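Local coordinates for protein Kinase A (Toxoplasma gondii, PDB 5J3U) that binds cyclic AMP in two nucleotide-binding domains and, as a regulatory chain, probably holds the kinase's catalytic subunit inactive until cAMP arrives, at residues Ser136-Val141 / Lys154-Leu159; Ala236-Lys241 / Arg245-Val250. All coordinates share one frame; numbering follows the deposited sequence. Where two conformers were deposited one is given.

Contact 1: Ser136-Val141 / Lys154-Leu159; sequences SFLKSV and KVADAL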
loop_
_atom_site.group_PDB
_atom_site.type_symbol
_atom_site.label_atom_id
_atom_site.label_comp_id
_atom_site.label_asym_id
_atom_site.label_seq_id
_atom_site.Cartn_x
_atom_site.Cartn_y
_atom_site.Cartn_z
ATOM N N SER A 136 1.261 -2.155 16.053
ATOM C CA SER A 136 1.129 -3.146 17.084
ATOM C C SER A 136 1.491 -4.513 16.632
ATOM O O SER A 136 2.303 -5.204 17.290
ATOM C CB SER A 136 -0.270 -3.101 17.637
ATOM O OG SER A 136 -0.381 -4.057 18.634
ATOM N N PHE A 137 1.007 -4.880 15.446
ATOM C CA PHE A 137 1.240 -6.194 14.859
ATOM C C PHE A 137 2.718 -6.364 14.623
ATOM O O PHE A 137 3.274 -7.364 15.030
ATOM C CB PHE A 137 0.444 -6.317 13.589
ATOM C CG PHE A 137 0.827 -7.475 12.713
ATOM C CD1 PHE A 137 0.657 -8.766 13.169
ATOM C CD2 PHE A 137 1.302 -7.245 11.431
ATOM C CE1 PHE A 137 0.988 -9.858 12.350
ATOM C CE2 PHE A 137 1.618 -8.311 10.600
ATOM C CZ PHE A 137 1.467 -9.610 11.074
ATOM N N LEU A 138 3.343 -5.405 13.995
ATOM C CA LEU A 138 4.775 -5.567 13.579
ATOM C C LEU A 138 5.677 -5.676 14.788
ATOM O O LEU A 138 6.762 -6.243 14.754
ATOM C CB LEU A 138 5.242 -4.404 12.702
ATOM C CG LEU A 138 4.616 -4.244 11.323
ATOM C CD1 LEU A 138 5.305 -3.156 10.547
ATOM C CD2 LEU A 138 4.680 -5.553 10.524
ATOM N N LYS A 139 5.235 -5.107 15.901
ATOM C CA LYS A 139 6.040 -5.205 17.085
ATOM C C LYS A 139 6.114 -6.615 17.582
ATOM O O LYS A 139 7.007 -6.931 18.352
ATOM C CB LYS A 139 5.502 -4.214 18.156
ATOM C CG LYS A 139 6.498 -3.837 19.188
ATOM C CD LYS A 139 5.819 -3.156 20.366
ATOM C CE LYS A 139 6.837 -2.338 21.159
ATOM N NZ LYS A 139 8.249 -2.845 21.143
ATOM N N SER A 140 5.213 -7.491 17.158
ATOM C CA SER A 140 5.301 -8.888 17.486
ATOM C C SER A 140 5.702 -9.779 16.326
ATOM O O SER A 140 5.493 -10.968 16.372
ATOM C CB SER A 140 3.965 -9.336 18.111
ATOM O OG SER A 140 3.680 -8.428 19.143
ATOM N N VAL A 141 6.293 -9.210 15.292
ATOM C CA VAL A 141 6.861 -9.971 14.177
ATOM C C VAL A 141 8.399 -9.950 14.335
ATOM O O VAL A 141 9.049 -8.939 14.081
ATOM C CB VAL A 141 6.417 -9.337 12.844
ATOM C CG1 VAL A 141 7.114 -9.944 11.635
ATOM C CG2 VAL A 141 4.894 -9.406 12.676
ATOM N N LYS A 154 7.538 3.116 9.630
ATOM C CA LYS A 154 7.575 3.336 8.182
ATOM C C LYS A 154 7.105 2.137 7.368
ATOM O O LYS A 154 6.402 2.291 6.391
ATOM C CB LYS A 154 8.955 3.800 7.720
ATOM C CG LYS A 154 9.265 5.200 8.209
ATOM C CD LYS A 154 8.533 6.253 7.390
ATOM C CE LYS A 154 7.891 7.369 8.219
ATOM N NZ LYS A 154 7.933 8.725 7.581
ATOM N N VAL A 155 7.469 0.943 7.819
ATOM C CA VAL A 155 7.003 -0.313 7.201
ATOM C C VAL A 155 5.481 -0.386 7.373
ATOM O O VAL A 155 4.747 -0.610 6.405
ATOM C CB VAL A 155 7.707 -1.556 7.855
ATOM C CG1 VAL A 155 7.151 -2.846 7.307
ATOM C CG2 VAL A 155 9.215 -1.550 7.660
ATOM N N ALA A 156 4.995 -0.135 8.595
ATOM C CA ALA A 156 3.553 -0.159 8.899
ATOM C C ALA A 156 2.751 0.761 7.954
ATOM O O ALA A 156 1.664 0.380 7.486
ATOM C CB ALA A 156 3.286 0.196 10.387
ATOM N N ASP A 157 3.307 1.933 7.670
ATOM C CA ASP A 157 2.737 2.924 6.745
ATOM C C ASP A 157 2.684 2.477 5.288
ATOM O O ASP A 157 1.940 3.030 4.523
ATOM C CB ASP A 157 3.563 4.214 6.773
ATOM C CG ASP A 157 3.341 5.047 8.040
ATOM O OD1 ASP A 157 2.386 4.773 8.793
ATOM O OD2 ASP A 157 4.174 5.948 8.316
ATOM N N ALA A 158 3.464 1.468 4.903
ATOM C CA ALA A 158 3.483 0.898 3.541
ATOM C C ALA A 158 2.762 -0.482 3.381
ATOM O O ALA A 158 2.904 -1.166 2.317
ATOM C CB ALA A 158 4.921 0.745 3.121
ATOM N N LEU A 159 2.060 -0.931 4.405
ATOM C CA LEU A 159 1.332 -2.211 4.350
ATOM C C LEU A 159 -0.087 -2.094 3.815
ATOM O O LEU A 159 -0.764 -1.085 4.070
ATOM C CB LEU A 159 1.259 -2.831 5.734
ATOM C CG LEU A 159 2.578 -3.267 6.335
ATOM C CD1 LEU A 159 2.405 -3.889 7.684
ATOM C CD2 LEU A 159 3.321 -4.257 5.441
#
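Leu138 meets Val155, Ala156 and Leu159 through aliphatic branches, and the flat group beside them, the Phe137 ring, has Val141 CG2 of its own segment over one face, 3.8 Å above the ring plane and offset toward the rim. Ile182 of strand 179-183 touches Phe137, Leu138 and Val141 alike. Leu138 carries the contact. With CG anti to its carbonyl carbon (chi1 -66°) and CD1 trans to CA, it extends CD1 onto helix 149-157. There CD1 packs obliquely against Val155, 3.7 Å from Val155 CG1, and lies 3.9 Å from Ala156 CB. Both methyls border Leu159 CD1, CD2 slightly the closer, tip to tip at 4.0 Å. A forked leucine suits this place because it spreads over helix 149-157 and the residue beyond it; Ala156 suits it because a lone methyl lets Leu138 CD1 come within 3.6 Å of Ala156 N. Past Leu138 a type I turn leads to Val141. The pairing of this helix end with helix 149-157 is consistent with the N3A motif of cyclic nucleotide-binding domains. All four touching residues are buried, their side chains purely hydrocarbon, so the two segments are held by dispersion and the exclusion of water, and shape rather than bond direction sets their fit.

Contact 2: Ala236-Lys241 / Arg245-Val250; sequences ACLERK and RLMGSV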
loop_
_atom_site.group_PDB
_atom_site.type_symbol
_atom_site.label_atom_id
_atom_site.label_comp_id
_atom_site.label_asym_id
_atom_site.label_seq_id
_atom_site.Cartn_x
_atom_site.Cartn_y
_atom_site.Cartn_z
ATOM N N ALA A 236 -0.738 -9.245 5.620
ATOM C CA ALA A 236 -0.141 -7.935 5.387
ATOM C C ALA A 236 0.808 -8.064 4.206
ATOM O O ALA A 236 1.627 -9.034 4.148
ATOM C CB ALA A 236 0.579 -7.445 6.630
ATOM N N CYS A 237 0.824 -7.031 3.362
ATOM C CA CYS A 237 1.498 -7.087 2.045
ATOM C C CYS A 237 2.371 -5.850 1.904
ATOM O O CYS A 237 1.873 -4.745 2.114
ATOM C CB CYS A 237 0.462 -7.062 0.921
ATOM S SG CYS A 237 -0.833 -8.295 1.082
ATOM N N LEU A 238 3.635 -6.048 1.565
ATOM C CA LEU A 238 4.627 -4.988 1.342
ATOM C C LEU A 238 5.210 -5.140 -0.072
ATOM O O LEU A 238 5.772 -6.183 -0.411
ATOM C CB LEU A 238 5.740 -5.131 2.339
ATOM C CG LEU A 238 6.777 -4.030 2.467
ATOM C CD1 LEU A 238 6.131 -2.752 2.987
ATOM C CD2 LEU A 238 7.942 -4.450 3.331
ATOM N N GLU A 239 5.039 -4.122 -0.901
ATOM C CA GLU A 239 5.538 -4.135 -2.284
ATOM C C GLU A 239 7.035 -4.084 -2.349
ATOM O O GLU A 239 7.672 -3.580 -1.480
ATOM C CB GLU A 239 5.011 -2.943 -3.072
ATOM C CG GLU A 239 3.547 -3.016 -3.371
ATOM C CD GLU A 239 3.095 -1.885 -4.277
ATOM O OE1 GLU A 239 3.583 -0.756 -4.095
ATOM O OE2 GLU A 239 2.236 -2.117 -5.148
ATOM N N ARG A 240 7.585 -4.640 -3.431
ATOM C CA ARG A 240 9.025 -4.747 -3.656
ATOM C C ARG A 240 9.826 -3.482 -3.396
ATOM O O ARG A 240 10.850 -3.489 -2.666
ATOM C CB ARG A 240 9.216 -5.157 -5.136
ATOM C CG ARG A 240 10.649 -5.117 -5.618
ATOM C CD ARG A 240 10.712 -5.499 -7.090
ATOM N NE ARG A 240 10.577 -6.941 -7.250
ATOM C CZ ARG A 240 11.541 -7.818 -7.022
ATOM N NH1 ARG A 240 12.730 -7.427 -6.622
ATOM N NH2 ARG A 240 11.307 -9.110 -7.188
ATOM N N LYS A 241 9.330 -2.370 -3.938
ATOM C CA LYS A 241 10.030 -1.113 -3.787
ATOM C C LYS A 241 10.111 -0.702 -2.310
ATOM O O LYS A 241 11.150 -0.273 -1.870
ATOM C CB LYS A 241 9.384 -0.001 -4.599
ATOM C CG LYS A 241 10.265 1.228 -4.657
ATOM C CD LYS A 241 9.768 2.208 -5.702
ATOM C CE LYS A 241 10.038 1.738 -7.122
ATOM N NZ LYS A 241 9.918 2.884 -8.074
ATOM N N ARG A 245 13.422 -0.404 0.120
ATOM C CA ARG A 245 13.749 0.924 0.667
ATOM C C ARG A 245 13.556 1.070 2.160
ATOM O O ARG A 245 14.093 2.026 2.736
ATOM C CB ARG A 245 12.971 1.971 -0.062
ATOM C CG ARG A 245 13.455 2.096 -1.477
ATOM C CD ARG A 245 12.666 3.116 -2.219
ATOM N NE ARG A 245 13.229 3.282 -3.551
ATOM C CZ ARG A 245 12.755 4.117 -4.464
ATOM N NH1 ARG A 245 11.722 4.939 -4.193
ATOM N NH2 ARG A 245 13.365 4.168 -5.644
ATOM N N LEU A 246 12.788 0.160 2.781
ATOM C CA LEU A 246 12.407 0.294 4.183
ATOM C C LEU A 246 12.918 -0.814 5.113
ATOM O O LEU A 246 12.984 -0.600 6.334
ATOM C CB LEU A 246 10.883 0.326 4.299
ATOM C CG LEU A 246 10.111 1.424 3.579
ATOM C CD1 LEU A 246 8.627 1.264 3.841
ATOM C CD2 LEU A 246 10.575 2.796 4.043
ATOM N N MET A 247 13.293 -1.973 4.575
ATOM C CA MET A 247 13.618 -3.115 5.441
ATOM C C MET A 247 15.050 -3.062 5.930
ATOM O O MET A 247 15.398 -3.756 6.873
ATOM C CB MET A 247 13.337 -4.454 4.754
ATOM C CG MET A 247 11.847 -4.694 4.469
ATOM S SD MET A 247 10.949 -5.170 5.987
ATOM C CE MET A 247 11.494 -6.861 6.050
ATOM N N GLY A 248 15.864 -2.180 5.344
ATOM C CA GLY A 248 17.247 -2.058 5.822
ATOM C C GLY A 248 17.962 -3.367 5.965
ATOM O O GLY A 248 17.863 -4.242 5.104
ATOM N N SER A 249 18.694 -3.525 7.056
ATOM C CA SER A 249 19.500 -4.717 7.279
ATOM C C SER A 249 18.672 -5.965 7.576
ATOM O O SER A 249 19.226 -7.095 7.539
ATOM C CB SER A 249 20.588 -4.467 8.373
ATOM O OG SER A 249 20.042 -4.524 9.668
ATOM N N VAL A 250 17.353 -5.821 7.768
ATOM C CA VAL A 250 16.508 -7.034 7.849
ATOM C C VAL A 250 16.627 -7.871 6.542
ATOM O O VAL A 250 16.492 -9.080 6.566
ATOM C CB VAL A 250 15.054 -6.729 8.184
ATOM C CG1 VAL A 250 14.255 -8.023 8.277
ATOM C CG2 VAL A 250 14.963 -5.964 9.488
#
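Leu238, near the end of strand 232-239, reaches Met247, while Lys241, three residues on, lies against Arg245. Before them, Ala236 and Cys237 keep the chain in the sheet through backbone bonds to Ile182 and Arg160. Leu238 sets CG anti to its backbone N (chi1 -170°), which carries CD2 to 4.1 Å from Met247 CG; Met247 SD is just as near. The methionine, folded at chi2 and chi3, lays its flexible, polarisable chain against the leucine methyl. Glu239 takes the N-cap position, where the strand gives way to helix 240-246. Arg240, whose side chain sets out away from 245-250, pairs with Asp178 and Glu220, tying the helix start to neighbouring parts of the domain. Lys241 O accepts Arg245 N four residues on, the helical i to i+4 bond, at 3.0 Å, with an N-H...O angle of 143°. The two long side chains run alongside each other in the same direction, and Lys241 CD sits 3.6 Å above the guanidinium plane of Arg245, toward the rim. Their like charges stay 4.4 Å apart between Lys241 NZ and Arg245 NH2, a repulsion probably softened by solvent at this exposed surface. Gly248, with positive phi, suits the second position of the type II' turn from Met247 to Val250. A last strand running straight into a short helix is the pattern of the B helix that follows the beta roll in cyclic nucleotide-binding domains.

Overall arrangement
Contact 1 closes before contact 2 opens along the chain, and their centres lie about 11 Å apart. Between them comes most of the second beta roll, whose strands 159-165 and 232-239 are neighbours in one antiparallel sheet, so the start and the end of the domain are brought together. The contacts touch directly: Leu246 CD1 packs on Lys154 O and on Ala158 CB, and Leu159 CD2 on Cys237 O. Thus helix 149-157 and the residues just after it lie between, meeting helix 116-138, which arrives from the first domain, in contact 1 and Leu246 of helix 240-246 in contact 2. In relatives such helices move when cAMP binds, so this region could plausibly help couple the two domains.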